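Long-range contacts in 2-keto-3-deoxy-D-arabinonate dehydratase (Sulfolobus solfataricus, PDB 2Q1A), which catalyses the metal-dependent dehydration of 2-dehydro-3-deoxy-D-arabinonate to 2,5-dioxopentanoate in a pentose oxidation pathway that leads from D-arabinonate to 2-oxoglutarate: residues E145-L150 / G249-T254; L157-M162 / V193-D198; E75-G80 / R242-P247. All blocks are in the same frame, centred on the assembly; numbering follows the deposited sequence.

Contact 1 of 3, residues E145-L150 / G249-T254; sequences ELAVVL and GTILTT. With MG (magnesium ion), chain B.
Glu-145 and Thr-253 meet at the metal end of an antiparallel strand pair in the FAH-family fold; the axes of 145-150 and 250-253 approach to 4.6 Å and run at 154° to each other. The carboxylate of Glu-145 is shared out. Its OE1 binds the magnesium ion at 2.0 Å, beside Glu-143 and Asp-164, whereas Glu-145 OE2 accepts a 2.6 Å hydrogen bond from Thr-253 OG1, which arrives from above the carboxylate plane, 40° out of it. Thr-253 can reach there because its hydroxyl stands trans to its own backbone nitrogen (chi1 -172°). With Gly-255 N as a further donor to OE2, the carboxylate's rotation is restrained. The carbonyl of Leu-146 is gripped twice by Thr-254: its N lies 3.0 Å from Leu-146 O, nearly in line with the C=O, and its OG1 2.7 Å from the same oxygen, tilted from the carbonyl plane. Ala-147 faces Thr-253 in a non-hydrogen-bonded pair, and its CB touches Ile-251 CG2 at 3.8 Å. Val-148 and Leu-252 exchange both backbone bonds, their side chains lying side by side and pointing the same way. Val-149 returns to the face of Ala-147, where its CG2 packs on Ile-251 CG1 at 4.0 Å. Leu-150 shares the other face with Val-148 and lies against helix 233-241. Here Gly-249 and Thr-250 both face one residue, a G1 beta bulge: Leu-150 N donates to Thr-250 O, while Gly-249 N, from a residue with positive phi, donates to Leu-150 O at 2.8 Å.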
ATOM      1  N   GLU A 145       0.679 -33.580 -16.570  1.00 36.83           N
ATOM      2  CA  GLU A 145       2.111 -33.366 -16.373  1.00 36.28           C
ATOM      3  C   GLU A 145       2.472 -33.156 -14.907  1.00 36.01           C
ATOM      4  O   GLU A 145       1.699 -32.577 -14.143  1.00 36.25           O
ATOM      5  CB  GLU A 145       2.580 -32.165 -17.198  1.00 36.07           C
ATOM      6  CG  GLU A 145       2.237 -32.244 -18.684  1.00 36.05           C
ATOM      7  CD  GLU A 145       2.935 -31.197 -19.535  1.00 36.44           C
ATOM      8  OE1 GLU A 145       2.572 -31.073 -20.728  1.00 36.32           O
ATOM      9  OE2 GLU A 145       3.853 -30.503 -19.032  1.00 36.05           O
ATOM     10  N   LEU A 146       3.643 -33.646 -14.519  1.00 35.56           N
ATOM     11  CA  LEU A 146       4.240 -33.282 -13.243  1.00 35.42           C
ATOM     12  C   LEU A 146       4.910 -31.913 -13.398  1.00 35.65           C
ATOM     13  O   LEU A 146       5.607 -31.653 -14.391  1.00 35.62           O
ATOM     14  CB  LEU A 146       5.265 -34.331 -12.803  1.00 35.31           C
ATOM     15  CG  LEU A 146       6.087 -34.050 -11.540  1.00 35.25           C
ATOM     16  CD1 LEU A 146       5.226 -34.160 -10.290  1.00 34.74           C
ATOM     17  CD2 LEU A 146       7.287 -34.990 -11.455  1.00 35.09           C
ATOM     18  N   ALA A 147       4.684 -31.042 -12.421  1.00 35.56           N
ATOM     19  CA  ALA A 147       5.217 -29.693 -12.464  1.00 35.79           C
ATOM     20  C   ALA A 147       5.949 -29.336 -11.177  1.00 35.91           C
ATOM     21  O   ALA A 147       5.528 -29.721 -10.082  1.00 35.80           O
ATOM     22  CB  ALA A 147       4.112 -28.702 -12.741  1.00 35.80           C
ATOM     23  N   VAL A 148       7.053 -28.608 -11.319  1.00 35.95           N
ATOM     24  CA  VAL A 148       7.812 -28.149 -10.157  1.00 36.03           C
ATOM     25  C   VAL A 148       7.566 -26.668  -9.873  1.00 36.11           C
ATOM     26  O   VAL A 148       7.387 -25.870 -10.799  1.00 35.88           O
ATOM     27  CB  VAL A 148       9.338 -28.411 -10.306  1.00 36.22           C
ATOM     28  CG1 VAL A 148       9.656 -29.891 -10.112  1.00 36.24           C
ATOM     29  CG2 VAL A 148       9.869 -27.904 -11.657  1.00 35.78           C
ATOM     30  N   VAL A 149       7.540 -26.318  -8.589  1.00 36.23           N
ATOM     31  CA  VAL A 149       7.594 -24.919  -8.170  1.00 36.41           C
ATOM     32  C   VAL A 149       9.058 -24.584  -7.872  1.00 36.43           C
ATOM     33  O   VAL A 149       9.743 -25.337  -7.169  1.00 36.36           O
ATOM     34  CB  VAL A 149       6.696 -24.634  -6.941  1.00 36.34           C
ATOM     35  CG1 VAL A 149       6.694 -23.154  -6.611  1.00 36.13           C
ATOM     36  CG2 VAL A 149       5.270 -25.094  -7.199  1.00 36.83           C
ATOM     37  N   LEU A 150       9.529 -23.464  -8.421  1.00 36.56           N
ATOM     38  CA  LEU A 150      10.944 -23.066  -8.310  1.00 36.77           C
ATOM     39  C   LEU A 150      11.152 -21.720  -7.608  1.00 36.87           C
ATOM     40  O   LEU A 150      10.265 -20.864  -7.626  1.00 37.06           O
ATOM     41  CB  LEU A 150      11.581 -23.009  -9.705  1.00 36.54           C
ATOM     42  CG  LEU A 150      11.371 -24.221 -10.615  1.00 36.64           C
ATOM     43  CD1 LEU A 150      11.694 -23.896 -12.065  1.00 36.18           C
ATOM     44  CD2 LEU A 150      12.186 -25.414 -10.129  1.00 37.46           C
ATOM     45  N   GLY A 249       8.621 -18.611  -7.166  1.00 34.06           N
ATOM     46  CA  GLY A 249       7.288 -19.189  -7.266  1.00 33.90           C
ATOM     47  C   GLY A 249       6.886 -19.537  -8.684  1.00 33.96           C
ATOM     48  O   GLY A 249       5.749 -19.949  -8.917  1.00 33.89           O
ATOM     49  N   THR A 250       7.819 -19.365  -9.626  1.00 33.75           N
ATOM     50  CA  THR A 250       7.656 -19.817 -11.013  1.00 33.38           C
ATOM     51  C   THR A 250       7.364 -21.327 -11.054  1.00 33.38           C
ATOM     52  O   THR A 250       7.890 -22.099 -10.234  1.00 33.36           O
ATOM     53  CB  THR A 250       8.927 -19.492 -11.867  1.00 33.50           C
ATOM     54  OG1 THR A 250       9.020 -18.078 -12.077  1.00 32.87           O
ATOM     55  CG2 THR A 250       8.906 -20.202 -13.232  1.00 32.76           C
ATOM     56  N   ILE A 251       6.521 -21.735 -11.999  1.00 33.04           N
ATOM     57  CA  ILE A 251       6.232 -23.144 -12.198  1.00 33.05           C
ATOM     58  C   ILE A 251       6.751 -23.611 -13.551  1.00 33.44           C
ATOM     59  O   ILE A 251       6.504 -22.968 -14.580  1.00 33.19           O
ATOM     60  CB  ILE A 251       4.716 -23.469 -12.066  1.00 32.85           C
ATOM     61  CG1 ILE A 251       4.254 -23.323 -10.614  1.00 32.68           C
ATOM     62  CG2 ILE A 251       4.425 -24.880 -12.554  1.00 32.36           C
ATOM     63  CD1 ILE A 251       2.761 -23.581 -10.393  1.00 33.11           C
ATOM     64  N   LEU A 252       7.484 -24.723 -13.526  1.00 33.93           N
ATOM     65  CA  LEU A 252       7.866 -25.445 -14.728  1.00 34.82           C
ATOM     66  C   LEU A 252       7.091 -26.758 -14.828  1.00 35.54           C
ATOM     67  O   LEU A 252       7.137 -27.598 -13.916  1.00 35.54           O
ATOM     68  CB  LEU A 252       9.377 -25.721 -14.751  1.00 34.88           C
ATOM     69  CG  LEU A 252       9.945 -26.570 -15.901  1.00 34.63           C
ATOM     70  CD1 LEU A 252       9.655 -25.956 -17.266  1.00 34.20           C
ATOM     71  CD2 LEU A 252      11.436 -26.796 -15.733  1.00 34.38           C
ATOM     72  N   THR A 253       6.381 -26.930 -15.939  1.00 36.37           N
ATOM     73  CA  THR A 253       5.691 -28.186 -16.216  1.00 37.21           C
ATOM     74  C   THR A 253       6.518 -29.062 -17.170  1.00 37.97           C
ATOM     75  O   THR A 253       6.945 -28.609 -18.235  1.00 37.89           O
ATOM     76  CB  THR A 253       4.224 -27.967 -16.678  1.00 37.00           C
ATOM     77  OG1 THR A 253       3.558 -29.228 -16.758  1.00 38.10           O
ATOM     78  CG2 THR A 253       4.133 -27.247 -18.022  1.00 36.31           C
ATOM     79  N   THR A 254       6.741 -30.312 -16.766  1.00 39.01           N
ATOM     80  CA  THR A 254       7.823 -31.138 -17.318  1.00 39.99           C
ATOM     81  C   THR A 254       7.531 -31.985 -18.570  1.00 40.85           C
ATOM     82  O   THR A 254       8.361 -32.809 -18.961  1.00 41.54           O
ATOM     83  CB  THR A 254       8.435 -32.042 -16.227  1.00 39.88           C
ATOM     84  OG1 THR A 254       7.455 -32.987 -15.779  1.00 40.24           O
ATOM     85  CG2 THR A 254       8.906 -31.206 -15.041  1.00 40.03           C
TER
HETATM   86 MG    MG B 294       2.810 -30.192 -22.562  1.00 26.37          MG
HETATM   87  O   HOH W   1       4.582 -29.518 -21.438  1.00 34.10           O
HETATM   88  O   HOH W   2       5.678 -34.786 -16.619  1.00 33.27           O

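Contact 2 of 3, residues L157-M162 / V193-D198; sequences LGYTIM and VIVTSD
Tyr-159 and Val-195 form the central hydrogen-bonded pair of this antiparallel contact in the FAH-family fold, exchanging two backbone bonds: Tyr-159 N to Val-195 O and Val-195 N to Tyr-159 O, each 2.9 Å. The strand axes run at 142°. The side chains of Tyr-159 and Val-195 share a face, where Tyr-159 CB lies 3.9 Å from Val-195 CG2. The phenol ring continues past this valine until Tyr-159 CE2 stands 4.1 Å from Ser-197 OG, oblique to the ring. One residue further on, the pairing passes to a side chain. Thr-160 turns its hydroxyl away from its own amide nitrogen (chi1 -165°), which carries OG1 to within 2.7 Å of Val-193 O, a hydrogen bond tilted 24° from the carbonyl plane. Where the strands begin to separate, Gly-158, having no side chain, brings its CA to 3.1 Å from Val-195 O, and a water spans the gap beyond, donating to Leu-157 O and accepting from Ser-197 N. In the second shell, Thr-196 OG1, also bonded to Met-1 N, donates to the syn lone pair of Asp-198 OD1 at 2.7 Å, at the turn into the 3-10 segment, and Asp-198 OD2 is bonded to Tyr-37. On its far side strand 156-167 pairs with strand 140-150, where Leu-157 and Gly-158 both face Val-149 in a classic beta bulge. Tyr-159 packs on Leu-146 and Val-148 of that strand, while Leu-157 and Ile-194 meet helix 30-40, and Ile-161 reaches strand 271-276.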
ATOM      1  N   LEU A 157      11.100 -26.089  -5.031  1.00 36.38           N
ATOM      2  CA  LEU A 157      10.423 -25.794  -3.769  1.00 35.66           C
ATOM      3  C   LEU A 157       9.272 -26.757  -3.506  1.00 35.44           C
ATOM      4  O   LEU A 157       8.802 -26.871  -2.371  1.00 35.45           O
ATOM      5  CB  LEU A 157       9.888 -24.359  -3.754  1.00 35.49           C
ATOM      6  CG  LEU A 157      10.846 -23.175  -3.871  1.00 35.20           C
ATOM      7  CD1 LEU A 157      10.062 -21.873  -4.008  1.00 34.21           C
ATOM      8  CD2 LEU A 157      11.803 -23.111  -2.686  1.00 35.10           C
ATOM      9  N   GLY A 158       8.810 -27.430  -4.559  1.00 34.97           N
ATOM     10  CA  GLY A 158       7.725 -28.390  -4.437  1.00 34.68           C
ATOM     11  C   GLY A 158       7.242 -28.962  -5.750  1.00 34.61           C
ATOM     12  O   GLY A 158       7.748 -28.608  -6.819  1.00 34.71           O
ATOM     13  N   TYR A 159       6.252 -29.848  -5.660  1.00 34.46           N
ATOM     14  CA  TYR A 159       5.673 -30.525  -6.824  1.00 34.34           C
ATOM     15  C   TYR A 159       4.165 -30.358  -6.834  1.00 34.02           C
ATOM     16  O   TYR A 159       3.548 -30.188  -5.782  1.00 34.12           O
ATOM     17  CB  TYR A 159       5.984 -32.024  -6.799  1.00 34.52           C
ATOM     18  CG  TYR A 159       7.454 -32.383  -6.830  1.00 35.09           C
ATOM     19  CD1 TYR A 159       8.124 -32.547  -8.041  1.00 35.04           C
ATOM     20  CD2 TYR A 159       8.166 -32.593  -5.645  1.00 35.43           C
ATOM     21  CE1 TYR A 159       9.470 -32.895  -8.074  1.00 35.31           C
ATOM     22  CE2 TYR A 159       9.515 -32.942  -5.667  1.00 35.24           C
ATOM     23  CZ  TYR A 159      10.159 -33.085  -6.886  1.00 35.37           C
ATOM     24  OH  TYR A 159      11.491 -33.426  -6.921  1.00 36.02           O
ATOM     25  N   THR A 160       3.578 -30.431  -8.025  1.00 33.57           N
ATOM     26  CA  THR A 160       2.135 -30.323  -8.197  1.00 33.06           C
ATOM     27  C   THR A 160       1.695 -30.957  -9.532  1.00 33.01           C
ATOM     28  O   THR A 160       2.536 -31.320 -10.365  1.00 32.84           O
ATOM     29  CB  THR A 160       1.665 -28.840  -8.077  1.00 33.01           C
ATOM     30  OG1 THR A 160       0.242 -28.787  -7.904  1.00 33.18           O
ATOM     31  CG2 THR A 160       2.067 -28.026  -9.302  1.00 32.44           C
ATOM     32  N   ILE A 161       0.383 -31.100  -9.717  1.00 32.46           N
ATOM     33  CA  ILE A 161      -0.187 -31.606 -10.960  1.00 32.41           C
ATOM     34  C   ILE A 161      -0.520 -30.426 -11.864  1.00 32.40           C
ATOM     35  O   ILE A 161      -1.183 -29.481 -11.424  1.00 32.25           O
ATOM     36  CB  ILE A 161      -1.508 -32.382 -10.691  1.00 32.61           C
ATOM     37  CG1 ILE A 161      -1.256 -33.607  -9.807  1.00 32.36           C
ATOM     38  CG2 ILE A 161      -2.214 -32.742 -12.005  1.00 32.02           C
ATOM     39  CD1 ILE A 161      -2.443 -33.989  -8.961  1.00 32.58           C
ATOM     40  N   MET A 162      -0.085 -30.481 -13.121  1.00 32.17           N
ATOM     41  CA  MET A 162      -0.500 -29.472 -14.094  1.00 32.38           C
ATOM     42  C   MET A 162      -1.158 -30.084 -15.322  1.00 32.37           C
ATOM     43  O   MET A 162      -0.797 -31.175 -15.772  1.00 32.12           O
ATOM     44  CB  MET A 162       0.666 -28.558 -14.519  1.00 32.36           C
ATOM     45  CG  MET A 162       0.237 -27.349 -15.371  1.00 31.85           C
ATOM     46  SD  MET A 162       1.430 -25.991 -15.470  1.00 33.04           S
ATOM     47  CE  MET A 162       1.115 -25.131 -13.933  1.00 31.87           C
ATOM     48  N   VAL A 193      -2.993 -29.323  -4.450  1.00 32.54           N
ATOM     49  CA  VAL A 193      -1.986 -28.889  -3.491  1.00 33.31           C
ATOM     50  C   VAL A 193      -0.618 -28.704  -4.146  1.00 33.81           C
ATOM     51  O   VAL A 193      -0.390 -29.117  -5.291  1.00 33.69           O
ATOM     52  CB  VAL A 193      -1.841 -29.881  -2.298  1.00 33.29           C
ATOM     53  CG1 VAL A 193      -3.080 -29.854  -1.402  1.00 33.65           C
ATOM     54  CG2 VAL A 193      -1.540 -31.296  -2.787  1.00 33.29           C
ATOM     55  N   ILE A 194       0.281 -28.059  -3.413  1.00 34.61           N
ATOM     56  CA  ILE A 194       1.704 -28.132  -3.709  1.00 35.35           C
ATOM     57  C   ILE A 194       2.309 -28.944  -2.578  1.00 35.97           C
ATOM     58  O   ILE A 194       2.078 -28.648  -1.406  1.00 35.85           O
ATOM     59  CB  ILE A 194       2.347 -26.733  -3.811  1.00 35.45           C
ATOM     60  CG1 ILE A 194       1.923 -26.069  -5.127  1.00 35.65           C
ATOM     61  CG2 ILE A 194       3.887 -26.822  -3.718  1.00 35.03           C
ATOM     62  CD1 ILE A 194       1.956 -24.560  -5.099  1.00 35.97           C
ATOM     63  N   VAL A 195       3.048 -29.993  -2.924  1.00 36.91           N
ATOM     64  CA  VAL A 195       3.704 -30.798  -1.900  1.00 38.20           C
ATOM     65  C   VAL A 195       5.170 -30.391  -1.796  1.00 39.22           C
ATOM     66  O   VAL A 195       5.827 -30.151  -2.814  1.00 39.27           O
ATOM     67  CB  VAL A 195       3.541 -32.333  -2.131  1.00 38.14           C
ATOM     68  CG1 VAL A 195       2.061 -32.719  -2.215  1.00 37.99           C
ATOM     69  CG2 VAL A 195       4.297 -32.802  -3.372  1.00 38.18           C
ATOM     70  N   THR A 196       5.667 -30.287  -0.564  1.00 40.33           N
ATOM     71  CA  THR A 196       7.064 -29.937  -0.333  1.00 41.60           C
ATOM     72  C   THR A 196       7.969 -31.042  -0.862  1.00 42.73           C
ATOM     73  O   THR A 196       7.526 -32.178  -1.047  1.00 42.76           O
ATOM     74  CB  THR A 196       7.365 -29.656   1.156  1.00 41.48           C
ATOM     75  OG1 THR A 196       6.844 -30.714   1.968  1.00 41.70           O
ATOM     76  CG2 THR A 196       6.732 -28.352   1.582  1.00 41.32           C
ATOM     77  N   SER A 197       9.228 -30.693  -1.116  1.00 44.06           N
ATOM     78  CA  SER A 197      10.188 -31.594  -1.757  1.00 45.47           C
ATOM     79  C   SER A 197      10.373 -32.945  -1.042  1.00 46.35           C
ATOM     80  O   SER A 197      10.544 -33.978  -1.691  1.00 46.47           O
ATOM     81  CB  SER A 197      11.534 -30.884  -1.914  1.00 45.41           C
ATOM     82  OG  SER A 197      12.197 -31.320  -3.084  1.00 46.08           O
ATOM     83  N   ASP A 198      10.315 -32.931   0.289  1.00 47.47           N
ATOM     84  CA  ASP A 198      10.484 -34.143   1.096  1.00 48.49           C
ATOM     85  C   ASP A 198       9.282 -35.100   1.039  1.00 49.26           C
ATOM     86  O   ASP A 198       9.371 -36.245   1.498  1.00 49.38           O
ATOM     87  CB  ASP A 198      10.808 -33.778   2.555  1.00 48.50           C
ATOM     88  CG  ASP A 198       9.794 -32.813   3.167  1.00 48.88           C
ATOM     89  OD1 ASP A 198       8.807 -32.460   2.478  1.00 50.00           O
ATOM     90  OD2 ASP A 198       9.989 -32.403   4.336  1.00 47.88           O
TER
HETATM   91  O   HOH W   3      10.466 -28.234  -0.004  1.00 29.26           O

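Contact 3 of 3, residues E75-G80 / R242-P247; sequences EVWGSG and RDNPIP. With 2KT (2-ketobutyric acid), chain C.
Glu-75 and Pro-247 make the tight part of this contact: the extended glutamate crosses the proline ring at about a right angle, with Glu-75 CD 3.6 Å from Pro-247 CD. The carboxylate is held partly from within its own segment, where Trp-77 NE1 donates to Glu-75 OE1 at 3.0 Å, almost straight at 171° and exactly in the indole plane. Glu-75 OE2 forms a salt bridge with Arg-123 of the second subunit. Trp-77 also meets Asn-244, whose ND2 sits 3.5 Å from Trp-77 CH2 with amide and ring planes 77° apart; that amide nitrogen is hydrogen-bonded to Leu-240 O, and Asn-244 OD1 accepts from the same Arg-123 of the second subunit.

Packing is looser around Ile-246, whose CG2 only approaches Glu-75 OE1 at 4.0 Å, and Pro-245 turns away on the exposed side. No hydrogen bond joins 75-80 to 242-247; they meet by van der Waals contact, burying 189 Å². At the other end of its strand, Gly-80 CA lies 3.5 Å from OXT of bound 2-ketobutyric acid, next to Ile-81, which binds substrate. A subunit interface thus backs one end of a strand that leads into the FAH-family active site.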
ATOM      1  N   GLU A  75       5.042 -16.610 -13.253  1.00 31.12           N
ATOM      2  CA  GLU A  75       5.229 -17.136 -14.603  1.00 31.60           C
ATOM      3  C   GLU A  75       5.027 -18.657 -14.600  1.00 31.71           C
ATOM      4  O   GLU A  75       5.292 -19.323 -13.594  1.00 31.52           O
ATOM      5  CB  GLU A  75       6.633 -16.802 -15.126  1.00 31.43           C
ATOM      6  CG  GLU A  75       7.040 -15.332 -15.006  1.00 31.46           C
ATOM      7  CD  GLU A  75       8.359 -15.004 -15.698  1.00 31.92           C
ATOM      8  OE1 GLU A  75       9.121 -15.931 -16.060  1.00 31.59           O
ATOM      9  OE2 GLU A  75       8.635 -13.801 -15.881  1.00 32.77           O
ATOM     10  N   VAL A  76       4.549 -19.194 -15.723  1.00 32.00           N
ATOM     11  CA  VAL A  76       4.489 -20.641 -15.936  1.00 32.33           C
ATOM     12  C   VAL A  76       5.186 -20.985 -17.252  1.00 32.90           C
ATOM     13  O   VAL A  76       4.895 -20.388 -18.291  1.00 32.30           O
ATOM     14  CB  VAL A  76       3.027 -21.196 -15.951  1.00 32.19           C
ATOM     15  CG1 VAL A  76       3.036 -22.712 -15.994  1.00 31.46           C
ATOM     16  CG2 VAL A  76       2.248 -20.730 -14.740  1.00 31.87           C
ATOM     17  N   TRP A  77       6.108 -21.941 -17.198  1.00 33.99           N
ATOM     18  CA  TRP A  77       6.799 -22.405 -18.400  1.00 35.49           C
ATOM     19  C   TRP A  77       6.615 -23.902 -18.597  1.00 36.93           C
ATOM     20  O   TRP A  77       6.473 -24.665 -17.632  1.00 36.68           O
ATOM     21  CB  TRP A  77       8.297 -22.098 -18.343  1.00 35.07           C
ATOM     22  CG  TRP A  77       8.670 -20.645 -18.321  1.00 34.84           C
ATOM     23  CD1 TRP A  77       8.514 -19.775 -17.285  1.00 34.83           C
ATOM     24  CD2 TRP A  77       9.318 -19.907 -19.367  1.00 35.21           C
ATOM     25  NE1 TRP A  77       9.006 -18.538 -17.620  1.00 35.21           N
ATOM     26  CE2 TRP A  77       9.512 -18.590 -18.891  1.00 35.09           C
ATOM     27  CE3 TRP A  77       9.757 -20.229 -20.660  1.00 34.87           C
ATOM     28  CZ2 TRP A  77      10.111 -17.592 -19.664  1.00 34.15           C
ATOM     29  CZ3 TRP A  77      10.355 -19.232 -21.429  1.00 35.05           C
ATOM     30  CH2 TRP A  77      10.528 -17.932 -20.923  1.00 34.65           C
ATOM     31  N   GLY A  78       6.634 -24.309 -19.863  1.00 38.73           N
ATOM     32  CA  GLY A  78       6.508 -25.710 -20.228  1.00 41.03           C
ATOM     33  C   GLY A  78       7.750 -26.297 -20.867  1.00 42.69           C
ATOM     34  O   GLY A  78       8.581 -25.583 -21.439  1.00 43.20           O
ATOM     35  N   SER A  79       7.873 -27.612 -20.757  1.00 44.21           N
ATOM     36  CA  SER A  79       8.920 -28.352 -21.427  1.00 45.83           C
ATOM     37  C   SER A  79       8.248 -29.320 -22.387  1.00 46.90           C
ATOM     38  O   SER A  79       7.152 -29.805 -22.116  1.00 47.20           O
ATOM     39  CB  SER A  79       9.748 -29.111 -20.407  1.00 45.74           C
ATOM     40  OG  SER A  79      11.081 -29.248 -20.856  1.00 47.04           O
ATOM     41  N   GLY A  80       8.894 -29.595 -23.513  1.00 48.31           N
ATOM     42  CA  GLY A  80       8.285 -30.433 -24.540  1.00 50.11           C
ATOM     43  C   GLY A  80       9.077 -31.672 -24.900  1.00 51.29           C
ATOM     44  O   GLY A  80      10.307 -31.662 -24.868  1.00 51.29           O
ATOM     45  N   ARG A 242      18.856 -20.167 -17.985  1.00 38.74           N
ATOM     46  CA  ARG A 242      20.020 -19.644 -18.711  1.00 38.86           C
ATOM     47  C   ARG A 242      19.735 -18.284 -19.343  1.00 38.65           C
ATOM     48  O   ARG A 242      18.888 -18.179 -20.240  1.00 38.75           O
ATOM     49  CB  ARG A 242      20.469 -20.625 -19.794  1.00 39.00           C
ATOM     50  CG  ARG A 242      21.664 -20.140 -20.605  1.00 39.92           C
ATOM     51  CD  ARG A 242      22.119 -21.187 -21.605  1.00 41.38           C
ATOM     52  NE  ARG A 242      22.672 -22.364 -20.937  1.00 42.62           N
ATOM     53  CZ  ARG A 242      23.126 -23.447 -21.565  1.00 43.31           C
ATOM     54  NH1 ARG A 242      23.099 -23.522 -22.894  1.00 42.93           N
ATOM     55  NH2 ARG A 242      23.604 -24.460 -20.857  1.00 43.95           N
ATOM     56  N   ASP A 243      20.447 -17.256 -18.870  1.00 38.07           N
ATOM     57  CA  ASP A 243      20.257 -15.870 -19.318  1.00 37.81           C
ATOM     58  C   ASP A 243      18.818 -15.369 -19.164  1.00 37.53           C
ATOM     59  O   ASP A 243      18.383 -14.457 -19.867  1.00 37.26           O
ATOM     60  CB  ASP A 243      20.714 -15.708 -20.773  1.00 38.09           C
ATOM     61  CG  ASP A 243      22.176 -15.994 -20.952  1.00 38.17           C
ATOM     62  OD1 ASP A 243      22.969 -15.556 -20.095  1.00 39.49           O
ATOM     63  OD2 ASP A 243      22.530 -16.654 -21.945  1.00 38.24           O
ATOM     64  N   ASN A 244      18.089 -15.964 -18.225  1.00 37.50           N
ATOM     65  CA  ASN A 244      16.652 -15.767 -18.138  1.00 37.41           C
ATOM     66  C   ASN A 244      16.181 -15.813 -16.693  1.00 37.56           C
ATOM     67  O   ASN A 244      15.920 -16.887 -16.149  1.00 37.55           O
ATOM     68  CB  ASN A 244      15.926 -16.808 -18.992  1.00 37.11           C
ATOM     69  CG  ASN A 244      14.474 -16.471 -19.219  1.00 36.61           C
ATOM     70  OD1 ASN A 244      14.099 -15.303 -19.305  1.00 36.25           O
ATOM     71  ND2 ASN A 244      13.643 -17.500 -19.331  1.00 34.78           N
ATOM     72  N   PRO A 245      16.087 -14.634 -16.059  1.00 37.61           N
ATOM     73  CA  PRO A 245      15.651 -14.562 -14.672  1.00 37.32           C
ATOM     74  C   PRO A 245      14.189 -14.963 -14.549  1.00 36.53           C
ATOM     75  O   PRO A 245      13.357 -14.520 -15.340  1.00 36.17           O
ATOM     76  CB  PRO A 245      15.826 -13.074 -14.320  1.00 37.55           C
ATOM     77  CG  PRO A 245      15.718 -12.361 -15.640  1.00 38.34           C
ATOM     78  CD  PRO A 245      16.374 -13.302 -16.624  1.00 37.87           C
ATOM     79  N   ILE A 246      13.906 -15.811 -13.566  1.00 35.92           N
ATOM     80  CA  ILE A 246      12.545 -16.219 -13.229  1.00 35.28           C
ATOM     81  C   ILE A 246      12.270 -15.819 -11.783  1.00 35.09           C
ATOM     82  O   ILE A 246      13.126 -16.003 -10.916  1.00 35.18           O
ATOM     83  CB  ILE A 246      12.313 -17.748 -13.436  1.00 35.42           C
ATOM     84  CG1 ILE A 246      13.345 -18.580 -12.656  1.00 35.00           C
ATOM     85  CG2 ILE A 246      12.337 -18.094 -14.934  1.00 34.31           C
ATOM     86  CD1 ILE A 246      12.941 -20.015 -12.413  1.00 35.13           C
ATOM     87  N   PRO A 247      11.093 -15.228 -11.518  1.00 34.84           N
ATOM     88  CA  PRO A 247      10.780 -14.845 -10.137  1.00 34.52           C
ATOM     89  C   PRO A 247      10.504 -16.039  -9.212  1.00 34.33           C
ATOM     90  O   PRO A 247      10.217 -17.136  -9.689  1.00 33.99           O
ATOM     91  CB  PRO A 247       9.541 -13.954 -10.286  1.00 34.49           C
ATOM     92  CG  PRO A 247       8.959 -14.294 -11.614  1.00 34.57           C
ATOM     93  CD  PRO A 247      10.029 -14.861 -12.472  1.00 34.77           C
TER
HETATM   94  C4  2KT C 295       4.664 -29.487 -26.766  1.00 32.91           C
HETATM   95  C3  2KT C 295       5.092 -30.532 -26.144  1.00 33.61           C
HETATM   96  C2  2KT C 295       4.563 -30.712 -25.001  1.00 33.46           C
HETATM   97  O3  2KT C 295       3.800 -29.877 -24.508  1.00 33.80           O
HETATM   98  C   2KT C 295       4.831 -31.825 -24.306  1.00 33.19           C
HETATM   99  OXT 2KT C 295       5.604 -32.693 -24.774  1.00 33.38           O
HETATM  100  O   2KT C 295       4.297 -31.985 -23.181  1.00 33.19           O

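Followed from the N terminus, segment 75-80 comes first and pairs with strand 114-119; 145-150 and then 157-162 follow. Contact 2 closes first, when 193-198 returns beside 157-162. After helix 233-241, residues 242-247 close contact 3, and 249-254 soon afterwards closes contact 1. Contacts 1 and 3 therefore cross, whereas contact 2 is nested within both loops. In space the strands run 76-80, 250-253, 140-150, 156-167, 188-196: strand 250-253 lies parallel to 76-80, with a probable hydrogen bond between Trp-77 N and Ile-251 O at 2.8 Å, and antiparallel to 140-150. Met-162 bridges further, touching Ile-251, Thr-253 and Val-76.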